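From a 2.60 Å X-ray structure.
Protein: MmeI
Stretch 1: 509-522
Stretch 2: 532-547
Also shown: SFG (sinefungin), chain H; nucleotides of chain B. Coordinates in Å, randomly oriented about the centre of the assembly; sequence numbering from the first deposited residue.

Stretch 1 (509-522) SDLDLVAAWYPKAA
Stretch 2, residues 532-547: RCAFVSTNSITQGEQV

After Ser509 and Asp510 (phi/psi -67/-23° and -72/13°), Leu511 and Asp512 are extended (-97/153° and -64/151°); helical phi/psi at 513-516 then lead into a helix that includes 517-522 and continues beyond. Residues 532-538 form a strand, followed by a 3-10 segment at 539-541 and a turn that leads into a helix that runs on past Val547. Helix 517-522 and the strand are nearly antiparallel, at 171°, with axes 10.4 Å apart at closest approach. The register pairs Ala521 with Cys533 (CA-CA 7.9 Å), Tyr518 with Phe535 (8.6 Å), Val514 with Ser537 (6.6 Å) and Leu511 with Gln546 (5.9 Å). The contact buries 668 Å², both sides summed.

Strand alternation sends Cys533, Phe535 and Ser537 toward the first stretch and Ala534 and Val536 away. Phe535 (chi1 -77°, m; chi2 -37°) fills the space beside Trp517, Tyr518 and Ala521, with its CE2 3.9 Å from Trp517 CB and 4.3 Å from Ala521 CB. Tyr518 leaves its backbone sideways, but chi1 -75° (m) and chi2 75° carry the ring to the strand. The edge of Phe535 meets the face of Tyr518, with centroids 5.5 Å apart and planes at 70°. Tyr518 OH makes van der Waals contacts to carbon, at Ser537 CB (3.6 Å; Ser537 is modelled only to CB) and Ile541 CD1 (3.5 Å). Trp517 (chi1 -83°, m; chi2 -112°) starts toward the strand, yet its indole leads away to sinefungin, where CZ2 lies 3.6 Å from SFG C6 at the ring edge.

Nearer the start of the first stretch, Val514 (chi1 65°, p) spans the strand end: CG2 lies 4.0 Å from Ser537 CB, while CG1 lies 3.7 Å from Thr538 CG2 (chi1 163°, t) and 3.8 Å from Ile541 CG2. Ile541, with chi1 69° (p) and chi2 178° (t), thus offers CG2 to Val514 and CD1 to Tyr518. Asp512 (chi1 -160°, t; chi2 -73°) points toward the second stretch, where OD2 lies 3.6 Å from Thr538 CG2, while OD1 accepts a hydrogen bond from Val514 N (3.1 Å, 177°).

The single hydrogen bond between the stretches runs from Asp512 N to Gln546 OE1 (2.9 Å, 155°). Gln546 begins sideways, and chi1 -40° (m), chi2 -150° (t) and chi3 32° bring its carbonyl to that amide. Glu545 (chi1 89°, p; chi2 -176°, t; chi3 -28°) places OE1 4.0 Å from Asp510 OD2, a like-charge approach; both carboxylates have hydrogen-bonding partners elsewhere in the structure. Glu545 N donates to OP1 of DC5 (3.0 Å, 157°). At Gly544, phi 50° favours glycine, and a CB would clash with the same OP1.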

# COMPACT_ATOMS: atom_id res chain seq x y z
N SER A 509 -15.28 -11.14 -1.54
CA SER A 509 -14.35 -11.06 -2.65
C SER A 509 -14.00 -9.61 -3.00
O SER A 509 -12.95 -9.37 -3.59
CB SER A 509 -14.91 -11.79 -3.88
OG SER A 509 -16.24 -11.39 -4.16
N ASP A 510 -14.87 -8.65 -2.64
CA ASP A 510 -14.65 -7.21 -2.83
C ASP A 510 -13.58 -6.62 -1.89
O ASP A 510 -13.53 -5.37 -1.82
CB ASP A 510 -15.95 -6.45 -2.61
CG ASP A 510 -16.93 -6.61 -3.74
OD1 ASP A 510 -16.48 -6.96 -4.85
OD2 ASP A 510 -18.14 -6.40 -3.52
N LEU A 511 -12.76 -7.39 -1.19
CA LEU A 511 -11.74 -6.81 -0.33
C LEU A 511 -10.40 -6.75 -1.04
O LEU A 511 -10.12 -7.54 -1.95
CB LEU A 511 -11.60 -7.62 0.97
CG LEU A 511 -12.75 -7.38 1.94
CD1 LEU A 511 -12.73 -8.35 3.10
CD2 LEU A 511 -12.66 -5.95 2.41
N ASP A 512 -9.57 -5.80 -0.63
CA ASP A 512 -8.18 -5.84 -1.05
C ASP A 512 -7.54 -7.09 -0.46
O ASP A 512 -7.96 -7.59 0.59
CB ASP A 512 -7.44 -4.57 -0.59
CG ASP A 512 -6.15 -4.31 -1.38
OD1 ASP A 512 -5.15 -5.05 -1.16
OD2 ASP A 512 -6.11 -3.36 -2.21
N LEU A 513 -6.53 -7.62 -1.16
CA LEU A 513 -5.81 -8.76 -0.61
C LEU A 513 -5.26 -8.46 0.78
O LEU A 513 -5.22 -9.35 1.64
CB LEU A 513 -4.67 -9.17 -1.55
CG LEU A 513 -3.96 -10.46 -1.14
CD1 LEU A 513 -4.96 -11.56 -0.83
CD2 LEU A 513 -2.98 -10.90 -2.19
N VAL A 514 -4.84 -7.21 1.04
CA VAL A 514 -4.20 -6.91 2.32
C VAL A 514 -5.15 -7.18 3.48
O VAL A 514 -4.72 -7.53 4.58
CB VAL A 514 -3.66 -5.46 2.36
CG1 VAL A 514 -4.79 -4.45 2.28
CG2 VAL A 514 -2.83 -5.23 3.62
N ALA A 515 -6.47 -7.04 3.24
CA ALA A 515 -7.43 -7.29 4.31
C ALA A 515 -7.25 -8.68 4.91
O ALA A 515 -7.38 -8.84 6.12
CB ALA A 515 -8.85 -7.10 3.80
N ALA A 516 -6.88 -9.66 4.08
CA ALA A 516 -6.71 -11.04 4.54
C ALA A 516 -5.83 -11.18 5.79
O ALA A 516 -6.08 -12.03 6.64
CB ALA A 516 -6.14 -11.89 3.41
N TRP A 517 -4.76 -10.38 5.91
CA TRP A 517 -3.90 -10.57 7.07
C TRP A 517 -4.57 -10.16 8.39
O TRP A 517 -4.11 -10.59 9.45
CB TRP A 517 -2.58 -9.79 6.93
CG TRP A 517 -1.55 -10.51 6.12
CD1 TRP A 517 -0.38 -11.04 6.57
CD2 TRP A 517 -1.61 -10.80 4.73
NE1 TRP A 517 0.30 -11.63 5.53
CE2 TRP A 517 -0.44 -11.50 4.39
CE3 TRP A 517 -2.55 -10.52 3.73
CZ2 TRP A 517 -0.17 -11.92 3.09
CZ3 TRP A 517 -2.29 -10.95 2.43
CH2 TRP A 517 -1.11 -11.65 2.13
N TYR A 518 -5.64 -9.36 8.34
CA TYR A 518 -6.27 -8.91 9.58
C TYR A 518 -7.02 -10.03 10.30
O TYR A 518 -6.81 -10.19 11.52
CB TYR A 518 -7.17 -7.71 9.31
CG TYR A 518 -6.43 -6.42 9.07
CD1 TYR A 518 -5.76 -6.18 7.87
CD2 TYR A 518 -6.41 -5.42 10.04
CE1 TYR A 518 -5.09 -5.01 7.65
CE2 TYR A 518 -5.74 -4.23 9.83
CZ TYR A 518 -5.08 -4.03 8.64
OH TYR A 518 -4.42 -2.85 8.42
N PRO A 519 -7.90 -10.80 9.66
CA PRO A 519 -8.52 -11.92 10.38
C PRO A 519 -7.52 -12.97 10.80
O PRO A 519 -7.70 -13.58 11.87
CB PRO A 519 -9.53 -12.48 9.36
CG PRO A 519 -9.77 -11.37 8.43
CD PRO A 519 -8.46 -10.66 8.31
N LYS A 520 -6.49 -13.22 9.99
CA LYS A 520 -5.42 -14.12 10.39
C LYS A 520 -4.84 -13.70 11.73
O LYS A 520 -4.96 -14.43 12.72
CB LYS A 520 -4.33 -14.16 9.31
CG LYS A 520 -4.54 -15.24 8.30
CD LYS A 520 -4.46 -16.60 8.95
CE LYS A 520 -3.92 -17.66 8.01
NZ LYS A 520 -3.90 -19.01 8.66
N ALA A 521 -4.23 -12.51 11.78
CA ALA A 521 -3.74 -11.96 13.04
C ALA A 521 -4.81 -12.02 14.12
O ALA A 521 -4.54 -12.46 15.25
CB ALA A 521 -3.29 -10.52 12.85
N ALA A 522 -6.05 -11.63 13.79
CA ALA A 522 -7.11 -11.60 14.78
C ALA A 522 -7.40 -12.99 15.33
O ALA A 522 -7.69 -13.15 16.53
CB ALA A 522 -8.38 -10.99 14.20
N ARG A 532 0.34 -7.24 20.57
CA ARG A 532 -0.04 -5.99 19.94
C ARG A 532 0.40 -6.02 18.48
O ARG A 532 1.51 -6.48 18.17
CB ARG A 532 0.60 -4.83 20.68
N CYS A 533 -0.46 -5.55 17.56
CA CYS A 533 -0.21 -5.65 16.12
C CYS A 533 -0.29 -4.30 15.43
O CYS A 533 -1.07 -3.42 15.83
CB CYS A 533 -1.21 -6.59 15.41
SG CYS A 533 -1.53 -8.17 16.22
N ALA A 534 0.47 -4.15 14.35
CA ALA A 534 0.31 -2.99 13.49
C ALA A 534 0.68 -3.35 12.06
O ALA A 534 1.69 -4.03 11.83
CB ALA A 534 1.16 -1.81 13.98
N PHE A 535 -0.13 -2.89 11.10
CA PHE A 535 0.05 -3.15 9.68
C PHE A 535 -0.03 -1.85 8.89
O PHE A 535 -0.91 -1.02 9.14
CB PHE A 535 -1.03 -4.12 9.12
CG PHE A 535 -0.80 -5.57 9.47
CD1 PHE A 535 0.47 -6.10 9.50
CD2 PHE A 535 -1.88 -6.40 9.76
CE1 PHE A 535 0.67 -7.43 9.82
CE2 PHE A 535 -1.69 -7.73 10.06
CZ PHE A 535 -0.42 -8.24 10.10
N VAL A 536 0.90 -1.68 7.94
CA VAL A 536 0.66 -0.76 6.83
C VAL A 536 -0.44 -1.34 5.94
O VAL A 536 -0.57 -2.56 5.77
CB VAL A 536 1.96 -0.52 6.03
CG1 VAL A 536 1.76 0.52 4.91
CG2 VAL A 536 3.10 -0.11 6.94
N SER A 537 -1.26 -0.47 5.37
CA SER A 537 -2.26 -0.99 4.45
C SER A 537 -2.69 0.12 3.52
O SER A 537 -2.59 1.30 3.86
CB SER A 537 -3.45 -1.60 5.22
N THR A 538 -3.12 -0.25 2.32
CA THR A 538 -3.71 0.74 1.43
C THR A 538 -4.88 1.42 2.11
O THR A 538 -5.69 0.77 2.78
CB THR A 538 -4.20 0.10 0.15
OG1 THR A 538 -5.09 1.03 -0.48
CG2 THR A 538 -4.96 -1.20 0.47
N ASN A 539 -5.00 2.73 1.92
CA ASN A 539 -5.99 3.43 2.70
C ASN A 539 -7.39 2.99 2.34
O ASN A 539 -8.34 3.34 3.06
CB ASN A 539 -5.83 4.94 2.54
CG ASN A 539 -5.82 5.39 1.10
OD1 ASN A 539 -5.58 4.59 0.19
ND2 ASN A 539 -6.09 6.66 0.88
N SER A 540 -7.53 2.18 1.28
CA SER A 540 -8.82 1.78 0.74
C SER A 540 -9.61 0.92 1.72
O SER A 540 -10.85 0.96 1.71
CB SER A 540 -8.62 1.02 -0.57
OG SER A 540 -8.78 1.88 -1.68
N ILE A 541 -8.93 0.15 2.58
CA ILE A 541 -9.62 -0.68 3.57
C ILE A 541 -10.21 0.13 4.70
O ILE A 541 -10.77 -0.46 5.63
CB ILE A 541 -8.71 -1.75 4.22
CG1 ILE A 541 -7.67 -1.10 5.14
CG2 ILE A 541 -8.04 -2.66 3.16
CD1 ILE A 541 -6.77 -2.14 5.86
N THR A 542 -10.12 1.45 4.66
CA THR A 542 -10.79 2.31 5.63
C THR A 542 -11.80 3.22 4.94
O THR A 542 -12.24 4.21 5.54
CB THR A 542 -9.78 3.16 6.43
OG1 THR A 542 -9.01 3.99 5.55
CG2 THR A 542 -8.83 2.28 7.25
N GLN A 543 -12.17 2.90 3.71
CA GLN A 543 -13.00 3.77 2.88
C GLN A 543 -13.99 2.93 2.09
O GLN A 543 -13.75 1.75 1.82
CB GLN A 543 -12.13 4.61 1.93
CG GLN A 543 -11.00 5.42 2.61
CD GLN A 543 -9.95 5.93 1.63
OE1 GLN A 543 -10.03 5.67 0.44
NE2 GLN A 543 -8.95 6.63 2.13
N GLY A 544 -15.11 3.55 1.74
CA GLY A 544 -16.06 3.01 0.80
C GLY A 544 -16.47 1.58 1.07
O GLY A 544 -16.64 1.16 2.22
N GLU A 545 -16.59 0.80 -0.02
CA GLU A 545 -17.26 -0.50 -0.02
C GLU A 545 -16.58 -1.53 0.87
O GLU A 545 -17.20 -2.55 1.20
CB GLU A 545 -17.34 -1.07 -1.44
CG GLU A 545 -16.15 -1.92 -1.89
CD GLU A 545 -16.24 -2.37 -3.36
OE1 GLU A 545 -17.37 -2.50 -3.90
OE2 GLU A 545 -15.18 -2.58 -3.99
N GLN A 546 -15.34 -1.30 1.28
CA GLN A 546 -14.61 -2.29 2.05
C GLN A 546 -14.85 -2.18 3.55
O GLN A 546 -14.70 -3.19 4.26
CB GLN A 546 -13.11 -2.18 1.77
CG GLN A 546 -12.77 -1.91 0.30
CD GLN A 546 -11.43 -2.49 -0.11
OE1 GLN A 546 -11.01 -3.53 0.40
NE2 GLN A 546 -10.77 -1.83 -1.04
N VAL A 547 -15.26 -1.00 4.05
CA VAL A 547 -15.41 -0.79 5.49
C VAL A 547 -16.52 -1.67 6.04
O VAL A 547 -16.43 -2.19 7.16
CB VAL A 547 -15.68 0.69 5.79
CG1 VAL A 547 -15.60 0.97 7.29
CG2 VAL A 547 -14.69 1.54 5.04
N SFG H . 8.04 -5.06 4.39
CA SFG H . 8.90 -5.63 3.38
C SFG H . 10.13 -4.75 3.29
O SFG H . 10.20 -3.74 4.02
OXT SFG H . 11.08 -5.02 2.51
CB SFG H . 8.19 -5.68 2.04
CG SFG H . 6.88 -6.43 2.23
CD SFG H . 6.09 -6.21 0.96
NE SFG H . 5.45 -4.92 1.07
C5' SFG H . 5.05 -7.33 0.73
C4' SFG H . 5.65 -8.78 0.74
O4' SFG H . 4.68 -9.63 0.90
C3' SFG H . 6.29 -9.20 -0.60
O3' SFG H . 7.62 -9.35 -0.39
C2' SFG H . 5.60 -10.53 -1.01
O2' SFG H . 6.58 -11.53 -1.52
C1' SFG H . 5.09 -10.97 0.10
N9 SFG H . 3.86 -11.68 -0.07
C8 SFG H . 2.87 -11.42 -0.92
N7 SFG H . 1.89 -12.30 -0.71
C5 SFG H . 2.28 -13.10 0.29
C6 SFG H . 1.65 -14.16 0.88
N6 SFG H . 0.37 -14.79 0.67
N1 SFG H . 2.23 -14.83 1.87
C2 SFG H . 3.46 -14.44 2.30
N3 SFG H . 4.08 -13.39 1.70
C4 SFG H . 3.49 -12.71 0.69
P DC B 5 -14.95 2.01 -3.62
OP1 DC B 5 -14.78 1.68 -2.18
OP2 DC B 5 -15.09 3.39 -4.11
O5' DC B 5 -13.67 1.44 -4.38
C5' DC B 5 -13.32 0.10 -4.26
C4' DC B 5 -12.48 -0.29 -5.45
O4' DC B 5 -13.25 -0.13 -6.65
C3' DC B 5 -11.29 0.62 -5.69
O3' DC B 5 -10.23 0.22 -4.87
C2' DC B 5 -10.99 0.39 -7.18
C1' DC B 5 -12.34 -0.11 -7.73
N1 DC B 5 -12.91 0.73 -8.77
C2 DC B 5 -13.04 0.20 -10.06
O2 DC B 5 -12.62 -0.93 -10.28
N3 DC B 5 -13.59 0.96 -11.03
C4 DC B 5 -14.03 2.20 -10.74
N4 DC B 5 -14.58 2.93 -11.72
C5 DC B 5 -13.91 2.74 -9.42
C6 DC B 5 -13.36 1.97 -8.48
P DC B 4 -21.62 -0.25 -6.58
OP1 DC B 4 -22.51 -1.26 -5.96
OP2 DC B 4 -22.01 1.18 -6.61
O5' DC B 4 -20.24 -0.35 -5.83
C5' DC B 4 -19.47 0.82 -5.58
C4' DC B 4 -18.03 0.41 -5.49
O4' DC B 4 -17.66 -0.24 -6.72
C3' DC B 4 -17.02 1.52 -5.24
O3' DC B 4 -16.15 1.10 -4.17
C2' DC B 4 -16.28 1.66 -6.59
C1' DC B 4 -16.48 0.30 -7.25
N1 DC B 4 -16.64 0.34 -8.75
C2 DC B 4 -16.24 -0.76 -9.52
O2 DC B 4 -15.73 -1.73 -8.94
N3 DC B 4 -16.41 -0.74 -10.87
C4 DC B 4 -16.96 0.32 -11.45
N4 DC B 4 -17.08 0.30 -12.77
C5 DC B 4 -17.38 1.47 -10.69
C6 DC B 4 -17.21 1.43 -9.36